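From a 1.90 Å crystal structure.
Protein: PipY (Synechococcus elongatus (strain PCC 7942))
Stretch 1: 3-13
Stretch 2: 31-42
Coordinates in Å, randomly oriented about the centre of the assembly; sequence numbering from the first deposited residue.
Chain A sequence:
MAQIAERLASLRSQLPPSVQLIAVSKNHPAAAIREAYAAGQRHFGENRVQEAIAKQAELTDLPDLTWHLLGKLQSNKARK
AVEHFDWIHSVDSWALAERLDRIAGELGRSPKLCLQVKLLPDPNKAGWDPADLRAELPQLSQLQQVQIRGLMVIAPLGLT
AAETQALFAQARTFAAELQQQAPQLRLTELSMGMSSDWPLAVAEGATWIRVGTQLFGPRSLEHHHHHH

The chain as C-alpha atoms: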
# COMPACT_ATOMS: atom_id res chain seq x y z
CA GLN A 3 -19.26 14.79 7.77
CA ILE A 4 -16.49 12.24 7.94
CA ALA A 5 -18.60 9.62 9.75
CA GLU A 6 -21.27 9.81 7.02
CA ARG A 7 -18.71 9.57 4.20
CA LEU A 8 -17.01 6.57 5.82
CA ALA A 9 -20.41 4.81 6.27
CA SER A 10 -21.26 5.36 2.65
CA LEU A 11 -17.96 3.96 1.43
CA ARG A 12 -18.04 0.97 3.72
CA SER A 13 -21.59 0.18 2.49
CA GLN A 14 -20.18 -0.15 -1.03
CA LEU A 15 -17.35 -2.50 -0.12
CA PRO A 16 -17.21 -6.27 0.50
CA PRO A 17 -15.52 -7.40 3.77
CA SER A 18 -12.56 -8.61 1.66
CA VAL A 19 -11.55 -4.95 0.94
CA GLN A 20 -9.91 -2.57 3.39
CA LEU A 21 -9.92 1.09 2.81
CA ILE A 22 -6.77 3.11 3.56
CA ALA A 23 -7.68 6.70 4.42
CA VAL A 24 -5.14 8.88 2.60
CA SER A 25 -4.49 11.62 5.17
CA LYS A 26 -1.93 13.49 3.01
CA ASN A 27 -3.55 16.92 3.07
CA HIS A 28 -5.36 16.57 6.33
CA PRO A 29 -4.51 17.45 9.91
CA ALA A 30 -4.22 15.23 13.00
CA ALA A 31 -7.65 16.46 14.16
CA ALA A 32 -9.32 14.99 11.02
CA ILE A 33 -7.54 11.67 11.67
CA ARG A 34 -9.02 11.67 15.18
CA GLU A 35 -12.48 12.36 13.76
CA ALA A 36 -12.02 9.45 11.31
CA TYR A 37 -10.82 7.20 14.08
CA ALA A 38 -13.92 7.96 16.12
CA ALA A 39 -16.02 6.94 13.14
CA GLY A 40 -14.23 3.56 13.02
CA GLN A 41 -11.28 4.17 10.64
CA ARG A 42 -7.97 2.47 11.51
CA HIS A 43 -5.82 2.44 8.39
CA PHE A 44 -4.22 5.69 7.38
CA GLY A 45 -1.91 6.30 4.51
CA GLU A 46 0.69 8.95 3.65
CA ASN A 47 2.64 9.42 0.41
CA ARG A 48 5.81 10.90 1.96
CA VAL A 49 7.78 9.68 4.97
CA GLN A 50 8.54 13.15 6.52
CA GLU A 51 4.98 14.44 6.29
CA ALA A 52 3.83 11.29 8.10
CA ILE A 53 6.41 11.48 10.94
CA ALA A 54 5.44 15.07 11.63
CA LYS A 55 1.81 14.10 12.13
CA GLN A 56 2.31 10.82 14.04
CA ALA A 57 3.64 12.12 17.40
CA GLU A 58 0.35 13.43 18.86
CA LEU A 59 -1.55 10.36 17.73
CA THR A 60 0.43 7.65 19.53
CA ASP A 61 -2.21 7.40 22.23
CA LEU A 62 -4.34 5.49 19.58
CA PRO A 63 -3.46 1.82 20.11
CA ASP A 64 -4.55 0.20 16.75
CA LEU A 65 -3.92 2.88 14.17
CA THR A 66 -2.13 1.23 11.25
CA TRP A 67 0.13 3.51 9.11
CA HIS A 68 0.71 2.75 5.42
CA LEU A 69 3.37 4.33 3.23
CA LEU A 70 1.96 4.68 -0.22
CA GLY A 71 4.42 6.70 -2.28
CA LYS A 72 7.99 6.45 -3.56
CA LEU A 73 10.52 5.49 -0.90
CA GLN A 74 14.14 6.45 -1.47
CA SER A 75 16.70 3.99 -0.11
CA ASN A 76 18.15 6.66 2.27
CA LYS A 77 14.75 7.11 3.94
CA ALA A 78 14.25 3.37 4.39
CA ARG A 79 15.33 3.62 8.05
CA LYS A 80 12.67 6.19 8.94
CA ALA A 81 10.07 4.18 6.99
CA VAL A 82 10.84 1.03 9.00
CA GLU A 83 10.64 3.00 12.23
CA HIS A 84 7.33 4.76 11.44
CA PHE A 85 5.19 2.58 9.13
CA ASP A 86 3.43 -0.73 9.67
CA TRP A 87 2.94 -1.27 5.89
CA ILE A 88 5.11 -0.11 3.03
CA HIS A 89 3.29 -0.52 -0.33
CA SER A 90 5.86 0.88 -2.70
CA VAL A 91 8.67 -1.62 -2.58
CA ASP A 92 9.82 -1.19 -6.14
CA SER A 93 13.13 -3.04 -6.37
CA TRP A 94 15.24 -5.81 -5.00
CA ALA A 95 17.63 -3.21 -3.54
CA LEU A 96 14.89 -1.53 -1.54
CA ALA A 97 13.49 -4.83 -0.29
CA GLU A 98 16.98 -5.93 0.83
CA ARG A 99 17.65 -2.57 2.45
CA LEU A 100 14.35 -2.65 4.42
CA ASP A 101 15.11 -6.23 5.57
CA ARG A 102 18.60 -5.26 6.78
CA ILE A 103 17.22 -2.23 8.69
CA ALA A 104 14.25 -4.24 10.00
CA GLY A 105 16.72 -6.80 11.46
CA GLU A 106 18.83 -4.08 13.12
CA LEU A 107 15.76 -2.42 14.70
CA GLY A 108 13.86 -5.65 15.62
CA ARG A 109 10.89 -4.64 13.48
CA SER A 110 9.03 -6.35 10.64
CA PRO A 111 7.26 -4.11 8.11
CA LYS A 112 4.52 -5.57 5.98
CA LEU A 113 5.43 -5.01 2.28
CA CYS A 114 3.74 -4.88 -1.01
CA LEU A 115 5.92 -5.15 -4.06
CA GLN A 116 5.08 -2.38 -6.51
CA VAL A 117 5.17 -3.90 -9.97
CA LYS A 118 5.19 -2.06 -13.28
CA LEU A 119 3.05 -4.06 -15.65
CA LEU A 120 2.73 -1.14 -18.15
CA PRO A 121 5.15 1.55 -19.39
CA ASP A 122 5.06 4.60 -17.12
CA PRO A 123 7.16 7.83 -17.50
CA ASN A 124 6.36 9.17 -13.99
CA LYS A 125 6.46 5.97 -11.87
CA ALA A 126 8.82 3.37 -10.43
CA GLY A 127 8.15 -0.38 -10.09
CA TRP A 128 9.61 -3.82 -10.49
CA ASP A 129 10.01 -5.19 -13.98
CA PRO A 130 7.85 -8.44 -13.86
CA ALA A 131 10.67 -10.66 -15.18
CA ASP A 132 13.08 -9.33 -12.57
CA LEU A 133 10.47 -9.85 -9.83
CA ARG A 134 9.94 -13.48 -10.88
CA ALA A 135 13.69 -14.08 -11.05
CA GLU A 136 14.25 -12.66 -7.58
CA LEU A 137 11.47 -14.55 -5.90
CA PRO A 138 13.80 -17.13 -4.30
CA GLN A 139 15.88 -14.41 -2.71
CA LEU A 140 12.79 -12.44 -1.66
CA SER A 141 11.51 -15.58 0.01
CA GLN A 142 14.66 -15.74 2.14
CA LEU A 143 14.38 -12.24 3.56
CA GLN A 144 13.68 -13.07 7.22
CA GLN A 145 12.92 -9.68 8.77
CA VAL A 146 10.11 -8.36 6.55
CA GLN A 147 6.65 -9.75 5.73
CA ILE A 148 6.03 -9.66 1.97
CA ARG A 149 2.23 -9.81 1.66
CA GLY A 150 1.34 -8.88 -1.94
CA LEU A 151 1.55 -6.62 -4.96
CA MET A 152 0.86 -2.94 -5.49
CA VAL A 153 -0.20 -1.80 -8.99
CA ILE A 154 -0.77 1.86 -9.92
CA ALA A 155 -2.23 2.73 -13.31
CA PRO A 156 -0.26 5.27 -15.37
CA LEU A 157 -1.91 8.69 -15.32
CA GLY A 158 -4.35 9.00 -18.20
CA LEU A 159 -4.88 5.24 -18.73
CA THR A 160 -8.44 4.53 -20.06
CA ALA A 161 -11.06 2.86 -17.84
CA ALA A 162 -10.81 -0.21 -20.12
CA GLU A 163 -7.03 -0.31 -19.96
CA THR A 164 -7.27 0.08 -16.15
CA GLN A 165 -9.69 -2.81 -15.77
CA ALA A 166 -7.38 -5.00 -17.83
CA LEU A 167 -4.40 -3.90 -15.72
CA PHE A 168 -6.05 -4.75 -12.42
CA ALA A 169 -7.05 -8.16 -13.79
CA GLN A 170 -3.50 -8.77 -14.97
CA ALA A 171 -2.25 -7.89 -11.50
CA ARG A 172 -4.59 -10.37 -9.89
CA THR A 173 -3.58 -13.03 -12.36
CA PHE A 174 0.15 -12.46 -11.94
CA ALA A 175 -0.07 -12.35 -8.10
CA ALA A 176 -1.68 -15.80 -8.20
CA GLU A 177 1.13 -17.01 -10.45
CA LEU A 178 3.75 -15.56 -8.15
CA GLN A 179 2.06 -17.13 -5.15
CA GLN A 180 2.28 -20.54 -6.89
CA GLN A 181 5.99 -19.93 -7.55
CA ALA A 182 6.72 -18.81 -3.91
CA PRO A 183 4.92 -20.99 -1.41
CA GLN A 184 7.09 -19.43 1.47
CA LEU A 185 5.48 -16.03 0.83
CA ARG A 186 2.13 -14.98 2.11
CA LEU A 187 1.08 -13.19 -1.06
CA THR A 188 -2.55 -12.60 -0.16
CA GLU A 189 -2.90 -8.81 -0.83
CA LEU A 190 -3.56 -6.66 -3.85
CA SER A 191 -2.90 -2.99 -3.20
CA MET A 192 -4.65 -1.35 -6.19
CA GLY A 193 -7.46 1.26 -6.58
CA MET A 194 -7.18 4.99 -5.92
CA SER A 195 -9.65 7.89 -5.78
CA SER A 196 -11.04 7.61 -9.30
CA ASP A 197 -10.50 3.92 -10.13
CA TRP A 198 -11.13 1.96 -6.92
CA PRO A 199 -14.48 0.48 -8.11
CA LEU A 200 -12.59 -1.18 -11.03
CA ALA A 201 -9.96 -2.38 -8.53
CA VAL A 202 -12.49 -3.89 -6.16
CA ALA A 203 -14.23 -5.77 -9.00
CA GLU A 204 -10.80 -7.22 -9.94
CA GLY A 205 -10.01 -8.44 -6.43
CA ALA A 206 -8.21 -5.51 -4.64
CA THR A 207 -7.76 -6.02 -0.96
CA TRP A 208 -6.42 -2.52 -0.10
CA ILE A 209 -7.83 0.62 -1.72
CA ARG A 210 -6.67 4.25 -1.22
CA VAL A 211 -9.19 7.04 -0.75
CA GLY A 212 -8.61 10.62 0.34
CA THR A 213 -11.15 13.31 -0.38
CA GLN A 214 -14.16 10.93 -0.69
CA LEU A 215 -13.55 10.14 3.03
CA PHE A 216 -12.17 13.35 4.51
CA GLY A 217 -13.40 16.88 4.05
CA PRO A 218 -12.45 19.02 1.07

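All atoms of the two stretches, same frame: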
# COMPACT_ATOMS: atom_id res chain seq x y z
N GLN A 3 -20.20 15.00 6.68
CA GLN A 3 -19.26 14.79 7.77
C GLN A 3 -18.46 13.52 7.46
O GLN A 3 -18.85 12.66 6.68
CB GLN A 3 -19.97 14.56 9.11
CG GLN A 3 -21.03 15.58 9.53
CD GLN A 3 -20.48 16.89 10.04
OE1 GLN A 3 -19.33 16.95 10.51
NE2 GLN A 3 -21.33 17.95 10.00
N ILE A 4 -17.33 13.40 8.13
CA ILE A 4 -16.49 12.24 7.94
C ILE A 4 -17.22 10.93 8.28
O ILE A 4 -17.09 9.95 7.54
CB ILE A 4 -15.16 12.40 8.67
CG1 ILE A 4 -14.35 13.58 8.06
CG2 ILE A 4 -14.39 11.11 8.62
CD1 ILE A 4 -13.14 14.02 8.89
N ALA A 5 -17.97 10.89 9.37
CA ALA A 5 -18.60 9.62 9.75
C ALA A 5 -19.54 9.13 8.63
O ALA A 5 -19.60 7.93 8.33
CB ALA A 5 -19.37 9.74 11.05
N GLU A 6 -20.27 10.09 8.06
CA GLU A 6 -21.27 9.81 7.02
C GLU A 6 -20.59 9.31 5.74
O GLU A 6 -21.01 8.32 5.10
CB GLU A 6 -22.10 11.07 6.74
CG GLU A 6 -22.94 11.55 7.91
CD GLU A 6 -23.63 12.90 7.64
OE1 GLU A 6 -24.88 12.91 7.60
OE2 GLU A 6 -22.97 13.97 7.49
N ARG A 7 -19.52 9.99 5.36
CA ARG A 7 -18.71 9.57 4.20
C ARG A 7 -18.13 8.16 4.36
O ARG A 7 -18.17 7.31 3.42
CB ARG A 7 -17.61 10.60 3.94
CG ARG A 7 -18.08 11.96 3.43
CD ARG A 7 -16.92 12.93 3.53
NE ARG A 7 -17.19 14.17 2.85
CZ ARG A 7 -17.09 14.36 1.53
NH1 ARG A 7 -16.74 13.38 0.71
NH2 ARG A 7 -17.40 15.54 1.03
N LEU A 8 -17.56 7.90 5.54
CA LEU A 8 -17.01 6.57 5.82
C LEU A 8 -18.11 5.49 5.74
O LEU A 8 -17.88 4.43 5.20
CB LEU A 8 -16.32 6.48 7.20
CG LEU A 8 -15.69 5.12 7.49
CD1 LEU A 8 -14.62 4.81 6.45
CD2 LEU A 8 -15.04 5.03 8.85
N ALA A 9 -19.27 5.75 6.32
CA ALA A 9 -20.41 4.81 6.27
C ALA A 9 -20.86 4.47 4.85
O ALA A 9 -21.30 3.32 4.53
CB ALA A 9 -21.60 5.37 7.02
N SER A 10 -20.82 5.49 4.01
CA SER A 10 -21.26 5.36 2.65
C SER A 10 -20.27 4.51 1.90
O SER A 10 -20.66 3.56 1.18
CB SER A 10 -21.46 6.74 2.03
OG SER A 10 -21.80 6.59 0.70
N LEU A 11 -18.98 4.79 2.07
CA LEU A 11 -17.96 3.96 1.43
C LEU A 11 -17.99 2.54 1.89
O LEU A 11 -17.98 1.60 1.05
CB LEU A 11 -16.61 4.51 1.69
CG LEU A 11 -16.33 5.80 0.99
CD1 LEU A 11 -15.28 6.61 1.77
CD2 LEU A 11 -15.85 5.48 -0.39
N ARG A 12 -18.01 2.34 3.21
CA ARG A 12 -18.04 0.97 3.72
C ARG A 12 -19.29 0.20 3.20
O ARG A 12 -19.19 -1.01 2.99
CB ARG A 12 -18.01 0.93 5.25
CG ARG A 12 -16.67 1.33 5.78
CD ARG A 12 -16.72 1.43 7.31
NE ARG A 12 -15.36 1.37 7.87
CZ ARG A 12 -15.03 1.19 9.16
NH1 ARG A 12 -15.97 1.05 10.12
NH2 ARG A 12 -13.74 1.17 9.50
N SER A 13 -20.42 0.88 2.99
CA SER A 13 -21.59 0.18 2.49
C SER A 13 -21.38 -0.33 1.07
O SER A 13 -22.06 -1.26 0.66
CB SER A 13 -22.86 1.01 2.61
OG SER A 13 -22.83 2.07 1.66
N ALA A 31 -6.31 16.41 13.58
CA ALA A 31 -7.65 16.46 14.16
C ALA A 31 -8.68 15.72 13.31
O ALA A 31 -9.63 15.16 13.85
CB ALA A 31 -8.05 17.90 14.33
N ALA A 32 -8.50 15.74 11.98
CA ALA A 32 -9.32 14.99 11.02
C ALA A 32 -9.11 13.50 11.16
O ALA A 32 -10.08 12.75 11.07
CB ALA A 32 -9.00 15.41 9.60
N ILE A 33 -7.87 13.08 11.38
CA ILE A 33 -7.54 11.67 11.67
C ILE A 33 -8.24 11.21 12.95
O ILE A 33 -8.82 10.12 12.94
CB ILE A 33 -6.01 11.41 11.76
CG1 ILE A 33 -5.40 11.66 10.36
CG2 ILE A 33 -5.72 10.00 12.26
CD1 ILE A 33 -3.88 11.64 10.35
N ARG A 34 -8.26 12.04 14.01
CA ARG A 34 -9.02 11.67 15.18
C ARG A 34 -10.49 11.55 14.93
O ARG A 34 -11.11 10.56 15.39
CB ARG A 34 -8.82 12.63 16.34
CG ARG A 34 -7.42 12.58 16.92
CD ARG A 34 -7.38 13.25 18.27
NE ARG A 34 -6.02 13.09 18.84
CZ ARG A 34 -5.52 12.01 19.41
NH1 ARG A 34 -6.25 10.97 19.65
NH2 ARG A 34 -4.26 12.03 19.79
N GLU A 35 -11.07 12.49 14.16
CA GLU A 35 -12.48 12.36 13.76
C GLU A 35 -12.77 11.03 12.98
O GLU A 35 -13.80 10.37 13.25
CB GLU A 35 -12.98 13.61 13.02
CG GLU A 35 -14.46 13.66 12.72
CD GLU A 35 -14.93 14.96 12.05
OE1 GLU A 35 -14.20 16.02 12.07
OE2 GLU A 35 -16.04 14.94 11.47
N ALA A 36 -11.89 10.69 12.04
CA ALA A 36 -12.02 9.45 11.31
C ALA A 36 -11.91 8.25 12.17
O ALA A 36 -12.67 7.29 12.00
CB ALA A 36 -11.04 9.39 10.16
N TYR A 37 -10.98 8.27 13.10
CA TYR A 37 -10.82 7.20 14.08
C TYR A 37 -12.09 6.98 14.92
O TYR A 37 -12.56 5.84 15.12
CB TYR A 37 -9.58 7.46 14.92
CG TYR A 37 -9.19 6.30 15.82
CD1 TYR A 37 -9.86 6.12 17.03
CD2 TYR A 37 -8.19 5.44 15.48
CE1 TYR A 37 -9.53 5.06 17.88
CE2 TYR A 37 -7.82 4.38 16.36
CZ TYR A 37 -8.51 4.21 17.52
OH TYR A 37 -8.24 3.18 18.38
N ALA A 38 -12.71 8.07 15.34
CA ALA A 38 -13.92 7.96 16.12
C ALA A 38 -15.02 7.35 15.32
O ALA A 38 -15.87 6.71 15.86
CB ALA A 38 -14.34 9.36 16.57
N ALA A 39 -15.01 7.56 14.02
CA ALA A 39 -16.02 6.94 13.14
C ALA A 39 -15.71 5.49 12.79
O ALA A 39 -16.55 4.87 12.17
CB ALA A 39 -16.14 7.73 11.85
N GLY A 40 -14.56 4.97 13.19
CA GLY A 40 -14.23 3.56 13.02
C GLY A 40 -13.00 3.32 12.10
O GLY A 40 -12.60 2.16 11.90
N GLN A 41 -12.41 4.38 11.52
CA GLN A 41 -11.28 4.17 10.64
C GLN A 41 -10.01 3.88 11.42
O GLN A 41 -9.70 4.57 12.44
CB GLN A 41 -11.09 5.38 9.75
CG GLN A 41 -10.05 5.25 8.65
CD GLN A 41 -10.39 4.22 7.61
OE1 GLN A 41 -11.57 3.93 7.39
NE2 GLN A 41 -9.35 3.61 6.96
N ARG A 42 -9.22 2.89 10.91
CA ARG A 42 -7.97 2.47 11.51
C ARG A 42 -6.75 2.52 10.65
O ARG A 42 -5.62 2.66 11.17
CB ARG A 42 -8.09 1.06 12.09
CG ARG A 42 -9.17 0.97 13.18
CD ARG A 42 -8.78 1.65 14.44
NE ARG A 42 -9.83 1.59 15.48
CZ ARG A 42 -10.85 2.43 15.63
NH1 ARG A 42 -11.05 3.43 14.80
NH2 ARG A 42 -11.69 2.25 16.64
O HOH W 1 -16.78 16.09 9.39
O HOH W 2 -17.50 12.59 11.72
O HOH W 3 -12.61 1.60 7.03

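The most telling feature of this contact is a glycine just past one helix that receives an arginine from the other. G40 leaves helical geometry with a positive phi of 117°, closing a Schellman motif in which Q41 N bonds back to A36 O (3.0 Å) and G40 N to Y37 O (2.9 Å). G40 O accepts a hydrogen bond from R12 NH2 at 2.8 Å, the oxygen lying at the guanidinium edge, near its plane. The backbone angles alone call for glycine, since a CB would jam against the preceding carbonyl oxygen; with R12 placed as it is, that CB would also clash with its NH1, 3.0 Å away.

The helices cross at -53°, and their axes approach to 9.3 Å. The backbones come nearest where two alanines meet: the CA atoms of A5 and A39 are 5.0 Å apart, their CB atoms 3.9 Å. I4, buried and pointing toward the partner, fills the space beside this point, with its CG2 4.1 Å from A36 CB and its CD1 4.4 Å from A32 CB. One turn later L8 repeats the pattern, placing CD2 4.2 Å from A39 CB, while its CD1 packs 3.3 Å from Q41 OE1.

At the start of the first helix, I4 N and A5 N have no carbonyl a turn earlier within the helix to bond; each instead donates to a water, and both waters donate in turn to E35 OE2. The water on I4 N also donates to Q3 OE1, which lies 4.0 Å from E35 OE2. At the other end, a third water accepts from R12 NH2 and donates to Q41 OE1. The pattern is an alanine pair at the nearest approach, I4 and L8 packed beside it, and one arginine bonded to the carbonyl of the glycine.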